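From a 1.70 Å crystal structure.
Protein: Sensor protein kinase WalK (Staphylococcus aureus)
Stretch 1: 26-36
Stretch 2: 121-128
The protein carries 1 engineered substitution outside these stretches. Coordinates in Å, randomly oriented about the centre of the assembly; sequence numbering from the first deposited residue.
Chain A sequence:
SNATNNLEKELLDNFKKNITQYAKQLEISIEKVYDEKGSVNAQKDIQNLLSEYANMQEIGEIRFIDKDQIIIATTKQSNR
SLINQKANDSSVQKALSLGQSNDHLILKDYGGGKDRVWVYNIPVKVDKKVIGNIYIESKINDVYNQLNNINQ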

ATOM      1  N   LEU A  26      -6.911 -15.330  -0.642  1.00 18.94           N
ATOM      2  CA  LEU A  26      -6.692 -16.171  -1.767  1.00 18.59           C
ATOM      3  C   LEU A  26      -6.662 -17.668  -1.349  1.00 18.26           C
ATOM      4  O   LEU A  26      -7.222 -18.521  -2.056  1.00 18.70           O
ATOM      5  CB  LEU A  26      -5.373 -15.803  -2.445  1.00 19.14           C
ATOM      6  CG  LEU A  26      -4.868 -16.617  -3.630  1.00 18.23           C
ATOM      7  CD1 LEU A  26      -5.897 -16.766  -4.677  1.00 19.78           C
ATOM      8  CD2 LEU A  26      -3.546 -16.038  -4.206  1.00 21.58           C
ATOM      9  N   GLU A  27      -5.980 -17.910  -0.248  1.00 18.22           N
ATOM     10  CA  GLU A  27      -5.836 -19.318   0.231  1.00 17.34           C
ATOM     11  C   GLU A  27      -7.224 -19.898   0.547  1.00 18.94           C
ATOM     12  O   GLU A  27      -7.574 -21.035   0.112  1.00 20.07           O
ATOM     13  CB  GLU A  27      -4.954 -19.368   1.439  1.00 19.99           C
ATOM     14  CG  GLU A  27      -4.715 -20.783   2.003  1.00 23.16           C
ATOM     15  CD  GLU A  27      -5.643 -21.307   3.056  1.00 32.76           C
ATOM     16  OE1 GLU A  27      -6.301 -20.474   3.730  1.00 32.35           O
ATOM     17  OE2 GLU A  27      -5.756 -22.634   3.163  1.00 29.17           O
ATOM     18  N   ILE A  28      -8.036 -19.087   1.220  1.00 19.17           N
ATOM     19  CA  ILE A  28      -9.428 -19.493   1.578  1.00 21.39           C
ATOM     20  C   ILE A  28     -10.249 -19.710   0.334  1.00 20.76           C
ATOM     21  O   ILE A  28     -11.027 -20.699   0.174  1.00 23.13           O
ATOM     22  CB  ILE A  28     -10.099 -18.443   2.511  1.00 24.40           C
ATOM     23  CG1 ILE A  28      -9.461 -18.446   3.893  1.00 26.34           C
ATOM     24  CG2 ILE A  28     -11.635 -18.674   2.518  1.00 29.90           C
ATOM     25  CD1 ILE A  28      -9.849 -17.246   4.745  1.00 35.06           C
ATOM     26  N   SER A  29     -10.096 -18.841  -0.664  1.00 22.45           N
ATOM     27  CA  SER A  29     -10.760 -19.006  -1.926  1.00 21.17           C
ATOM     28  C   SER A  29     -10.443 -20.296  -2.672  1.00 21.99           C
ATOM     29  O   SER A  29     -11.348 -20.929  -3.210  1.00 23.12           O
ATOM     30  CB  SER A  29     -10.539 -17.759  -2.912  1.00 22.87           C
ATOM     31  OG  SER A  29     -10.901 -16.550  -2.179  1.00 25.45           O
ATOM     32  N   ILE A  30      -9.162 -20.673  -2.744  1.00 19.92           N
ATOM     33  CA  ILE A  30      -8.727 -21.832  -3.373  1.00 20.25           C
ATOM     34  C   ILE A  30      -9.272 -23.062  -2.591  1.00 18.69           C
ATOM     35  O   ILE A  30      -9.787 -24.021  -3.222  1.00 20.88           O
ATOM     36  CB  ILE A  30      -7.151 -21.874  -3.502  1.00 20.81           C
ATOM     37  CG1 ILE A  30      -6.702 -20.822  -4.516  1.00 20.47           C
ATOM     38  CG2 ILE A  30      -6.718 -23.258  -3.951  1.00 19.84           C
ATOM     39  CD1 ILE A  30      -5.171 -20.722  -4.556  1.00 20.96           C
ATOM     40  N   GLU A  31      -9.218 -22.961  -1.291  1.00 20.65           N
ATOM     41  CA  GLU A  31      -9.689 -24.089  -0.457  1.00 21.36           C
ATOM     42  C   GLU A  31     -11.172 -24.346  -0.758  1.00 22.25           C
ATOM     43  O   GLU A  31     -11.599 -25.501  -0.960  1.00 21.42           O
ATOM     44  CB  GLU A  31      -9.463 -23.761   0.991  1.00 23.42           C
ATOM     45  CG  GLU A  31     -10.151 -24.684   1.992  1.00 27.38           C
ATOM     46  CD  GLU A  31      -9.826 -24.343   3.420  1.00 32.75           C
ATOM     47  OE1 GLU A  31      -9.193 -23.287   3.642  1.00 42.34           O
ATOM     48  OE2 GLU A  31     -10.096 -25.197   4.334  1.00 32.87           O
ATOM     49  N   LYS A  32     -11.943 -23.293  -0.899  1.00 23.20           N
ATOM     50  CA  LYS A  32     -13.417 -23.411  -1.118  1.00 27.30           C
ATOM     51  C   LYS A  32     -13.693 -24.059  -2.443  1.00 27.83           C
ATOM     52  O   LYS A  32     -14.619 -24.872  -2.536  1.00 28.63           O
ATOM     53  CB  LYS A  32     -14.076 -22.021  -0.994  1.00 28.80           C
ATOM     54  CG  LYS A  32     -14.030 -21.601   0.448  1.00 38.23           C
ATOM     55  CD  LYS A  32     -15.022 -20.517   0.857  1.00 50.59           C
ATOM     56  CE  LYS A  32     -14.939 -20.319   2.373  1.00 50.99           C
ATOM     57  NZ  LYS A  32     -15.462 -18.989   2.785  1.00 61.45           N
ATOM     58  N   VAL A  33     -12.908 -23.750  -3.475  1.00 24.30           N
ATOM     59  CA  VAL A  33     -13.097 -24.382  -4.747  1.00 26.60           C
ATOM     60  C   VAL A  33     -12.865 -25.902  -4.694  1.00 30.54           C
ATOM     61  O   VAL A  33     -13.631 -26.690  -5.268  1.00 28.96           O
ATOM     62  CB  VAL A  33     -12.234 -23.773  -5.869  1.00 30.09           C
ATOM     63  CG1 VAL A  33     -12.664 -24.360  -7.171  1.00 35.45           C
ATOM     64  CG2 VAL A  33     -12.527 -22.308  -5.959  1.00 31.49           C
ATOM     65  N   TYR A  34     -11.838 -26.322  -3.944  1.00 25.68           N
ATOM     66  CA  TYR A  34     -11.643 -27.778  -3.700  1.00 24.02           C
ATOM     67  C   TYR A  34     -12.816 -28.438  -2.938  1.00 24.29           C
ATOM     68  O   TYR A  34     -13.275 -29.507  -3.340  1.00 26.01           O
ATOM     69  CB  TYR A  34     -10.364 -27.976  -2.907  1.00 23.90           C
ATOM     70  CG  TYR A  34      -9.138 -28.004  -3.804  1.00 25.74           C
ATOM     71  CD1 TYR A  34      -8.651 -26.839  -4.351  1.00 26.31           C
ATOM     72  CD2 TYR A  34      -8.503 -29.142  -4.092  1.00 26.07           C
ATOM     73  CE1 TYR A  34      -7.541 -26.840  -5.221  1.00 30.50           C
ATOM     74  CE2 TYR A  34      -7.379 -29.182  -4.940  1.00 29.49           C
ATOM     75  CZ  TYR A  34      -6.903 -28.021  -5.493  1.00 28.92           C
ATOM     76  OH  TYR A  34      -5.773 -28.105  -6.312  1.00 37.63           O
ATOM     77  N   ASP A  35     -13.295 -27.774  -1.901  1.00 26.03           N
ATOM     78  CA  ASP A  35     -14.414 -28.286  -1.051  1.00 27.81           C
ATOM     79  C   ASP A  35     -15.656 -28.416  -1.931  1.00 33.38           C
ATOM     80  O   ASP A  35     -16.451 -29.333  -1.775  1.00 31.99           O
ATOM     81  CB  ASP A  35     -14.742 -27.358   0.059  1.00 28.80           C
ATOM     82  CG  ASP A  35     -13.703 -27.315   1.166  1.00 31.14           C
ATOM     83  OD1 ASP A  35     -13.018 -28.312   1.378  1.00 34.57           O
ATOM     84  OD2 ASP A  35     -13.698 -26.277   1.860  1.00 42.23           O
ATOM     85  N   GLU A  36     -15.783 -27.549  -2.935  1.00 30.40           N
ATOM     86  CA  GLU A  36     -17.020 -27.540  -3.705  1.00 34.93           C
ATOM     87  C   GLU A  36     -16.973 -28.434  -4.892  1.00 31.96           C
ATOM     88  O   GLU A  36     -17.991 -29.091  -5.192  1.00 32.16           O
ATOM     89  CB  GLU A  36     -17.395 -26.137  -4.105  1.00 38.93           C
ATOM     90  CG  GLU A  36     -17.846 -25.308  -2.899  1.00 49.98           C
ATOM     91  CD  GLU A  36     -18.219 -23.863  -3.250  1.00 61.80           C
ATOM     92  OE1 GLU A  36     -18.397 -23.558  -4.466  1.00 65.11           O
ATOM     93  OE2 GLU A  36     -18.321 -23.045  -2.298  1.00 62.29           O
TER
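Stretch 2, residues 121-128: NIPVKVDK

Residues 121-126 form an extended strand that runs in nearly the same direction as the helix of stretch 1, crossing it at -28° with the axes 7.9 Å apart at closest approach; Asp-127 and Lys-128 then turn off with positive phi. One helical turn separates the two points of closest register: Glu-27 CA lies 5.6 Å from Val-124 CA and Glu-31 CA 5.5 Å from Val-126 CA.

Glu-27 points toward the strand. Its chi1 is t, but chi2 lies off the wells at -91°, and this bent chain brings OE2 3.1 Å from Lys-125 N in an almost linear hydrogen bond. A buried carboxylate thus satisfies a strand amide, while its methylenes serve as apolar surface: CB lies 4.0 Å from CD1 of Ile-122, which is extended (t, t).

Short, branched valines suit the close packing here, filling the space between the backbones with methyl groups. Val-124 (t) sets CG1 3.9 Å from Ile-30 CG2, and Val-126 (t) sets CG2 3.8 Å from Tyr-34 CB and CG1 3.5 Å from Asp-35 OD1.

Glu-31 is extended (t, t), which carries its carboxylate alongside the last part of the strand. Its carboxylate makes no hydrogen bond to Lys-125 O, since both are acceptors; instead OE2 lies 2.8 Å from the O of water 1 and accepts from water 2 (O to OE2 2.9 Å); water 1 O accepts from Asp-127 N at 2.8 Å and water 2 O from Lys-128 N at 2.9 Å. Lys-125, also extended beyond chi1 m, leads its amine away to a partner elsewhere in the structure.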

ATOM      1  N   ASN A 121       5.271 -17.271   1.542  1.00 15.33           N
ATOM      2  CA  ASN A 121       4.641 -18.492   1.240  1.00 14.68           C
ATOM      3  C   ASN A 121       3.506 -18.796   2.281  1.00 14.54           C
ATOM      4  O   ASN A 121       3.703 -18.656   3.491  1.00 16.15           O
ATOM      5  CB  ASN A 121       5.634 -19.638   1.406  1.00 15.75           C
ATOM      6  CG  ASN A 121       6.677 -19.667   0.335  1.00 16.90           C
ATOM      7  OD1 ASN A 121       6.331 -19.779  -0.823  1.00 17.85           O
ATOM      8  ND2 ASN A 121       7.896 -19.562   0.706  1.00 16.80           N
ATOM      9  N   ILE A 122       2.360 -19.158   1.720  1.00 14.26           N
ATOM     10  CA  ILE A 122       1.227 -19.658   2.538  1.00 16.44           C
ATOM     11  C   ILE A 122       0.736 -20.966   1.973  1.00 16.84           C
ATOM     12  O   ILE A 122       0.368 -21.102   0.822  1.00 17.87           O
ATOM     13  CB  ILE A 122       0.087 -18.625   2.719  1.00 20.91           C
ATOM     14  CG1 ILE A 122      -1.016 -19.258   3.609  1.00 22.59           C
ATOM     15  CG2 ILE A 122      -0.432 -18.088   1.423  1.00 18.78           C
ATOM     16  CD1 ILE A 122      -2.097 -18.291   4.037  1.00 23.97           C
ATOM     17  N   PRO A 123       0.806 -22.016   2.815  1.00 16.74           N
ATOM     18  CA  PRO A 123       0.298 -23.284   2.330  1.00 18.87           C
ATOM     19  C   PRO A 123      -1.231 -23.273   2.239  1.00 16.51           C
ATOM     20  O   PRO A 123      -1.866 -22.649   3.077  1.00 18.45           O
ATOM     21  CB  PRO A 123       0.741 -24.297   3.442  1.00 19.70           C
ATOM     22  CG  PRO A 123       1.043 -23.544   4.652  1.00 23.07           C
ATOM     23  CD  PRO A 123       1.396 -22.122   4.153  1.00 16.88           C
ATOM     24  N   VAL A 124      -1.741 -23.991   1.261  1.00 18.33           N
ATOM     25  CA  VAL A 124      -3.171 -24.176   0.999  1.00 19.56           C
ATOM     26  C   VAL A 124      -3.577 -25.497   1.650  1.00 19.41           C
ATOM     27  O   VAL A 124      -2.951 -26.496   1.374  1.00 18.34           O
ATOM     28  CB  VAL A 124      -3.560 -24.122  -0.458  1.00 21.88           C
ATOM     29  CG1 VAL A 124      -5.060 -24.261  -0.620  1.00 23.94           C
ATOM     30  CG2 VAL A 124      -3.031 -22.828  -1.095  1.00 27.06           C
ATOM     31  N   LYS A 125      -4.547 -25.413   2.586  1.00 20.39           N
ATOM     32  CA  LYS A 125      -5.046 -26.653   3.303  1.00 19.90           C
ATOM     33  C   LYS A 125      -6.471 -26.897   2.930  1.00 22.43           C
ATOM     34  O   LYS A 125      -7.288 -25.949   2.839  1.00 23.47           O
ATOM     35  CB  LYS A 125      -4.918 -26.528   4.792  1.00 21.31           C
ATOM     36  CG  LYS A 125      -3.484 -26.403   5.271  1.00 21.46           C
ATOM     37  CD  LYS A 125      -3.408 -26.306   6.733  1.00 25.78           C
ATOM     38  CE  LYS A 125      -1.986 -26.290   7.179  1.00 28.78           C
ATOM     39  NZ  LYS A 125      -1.926 -26.121   8.651  1.00 31.34           N
ATOM     40  N   VAL A 126      -6.811 -28.170   2.657  1.00 19.23           N
ATOM     41  CA  VAL A 126      -8.178 -28.559   2.428  1.00 19.92           C
ATOM     42  C   VAL A 126      -8.391 -29.730   3.430  1.00 19.49           C
ATOM     43  O   VAL A 126      -7.563 -30.629   3.505  1.00 19.79           O
ATOM     44  CB  VAL A 126      -8.362 -29.094   1.059  1.00 22.38           C
ATOM     45  CG1 VAL A 126      -9.793 -29.638   0.862  1.00 23.12           C
ATOM     46  CG2 VAL A 126      -7.994 -27.999   0.053  1.00 23.15           C
ATOM     47  N   ASP A 127      -9.444 -29.604   4.228  1.00 22.24           N
ATOM     48  CA  ASP A 127      -9.677 -30.621   5.302  1.00 23.94           C
ATOM     49  C   ASP A 127      -8.491 -30.827   6.149  1.00 24.96           C
ATOM     50  O   ASP A 127      -8.175 -31.956   6.495  1.00 24.90           O
ATOM     51  CB  ASP A 127     -10.182 -31.902   4.645  1.00 26.57           C
ATOM     52  CG  ASP A 127     -10.747 -32.952   5.670  1.00 31.98           C
ATOM     53  OD1 ASP A 127     -11.351 -32.441   6.612  1.00 31.99           O
ATOM     54  OD2 ASP A 127     -10.484 -34.200   5.573  1.00 31.21           O
ATOM     55  N   LYS A 128      -7.832 -29.711   6.521  1.00 23.63           N
ATOM     56  CA  LYS A 128      -6.627 -29.665   7.334  1.00 26.36           C
ATOM     57  C   LYS A 128      -5.355 -30.222   6.731  1.00 26.44           C
ATOM     58  O   LYS A 128      -4.366 -30.264   7.462  1.00 29.83           O
ATOM     59  CB  LYS A 128      -6.808 -30.437   8.649  1.00 33.78           C
ATOM     60  CG  LYS A 128      -8.155 -30.258   9.303  1.00 43.81           C
ATOM     61  CD  LYS A 128      -8.223 -28.956  10.056  1.00 50.65           C
ATOM     62  CE  LYS A 128      -9.243 -29.074  11.185  1.00 58.10           C
ATOM     63  NZ  LYS A 128     -10.111 -27.857  11.178  1.00 65.82           N
TER
HETATM   64  O   HOH W   1     -11.402 -27.616   3.891  1.00 26.41           O
HETATM   65  O   HOH W   2      -8.492 -26.976   5.989  1.00 26.64           O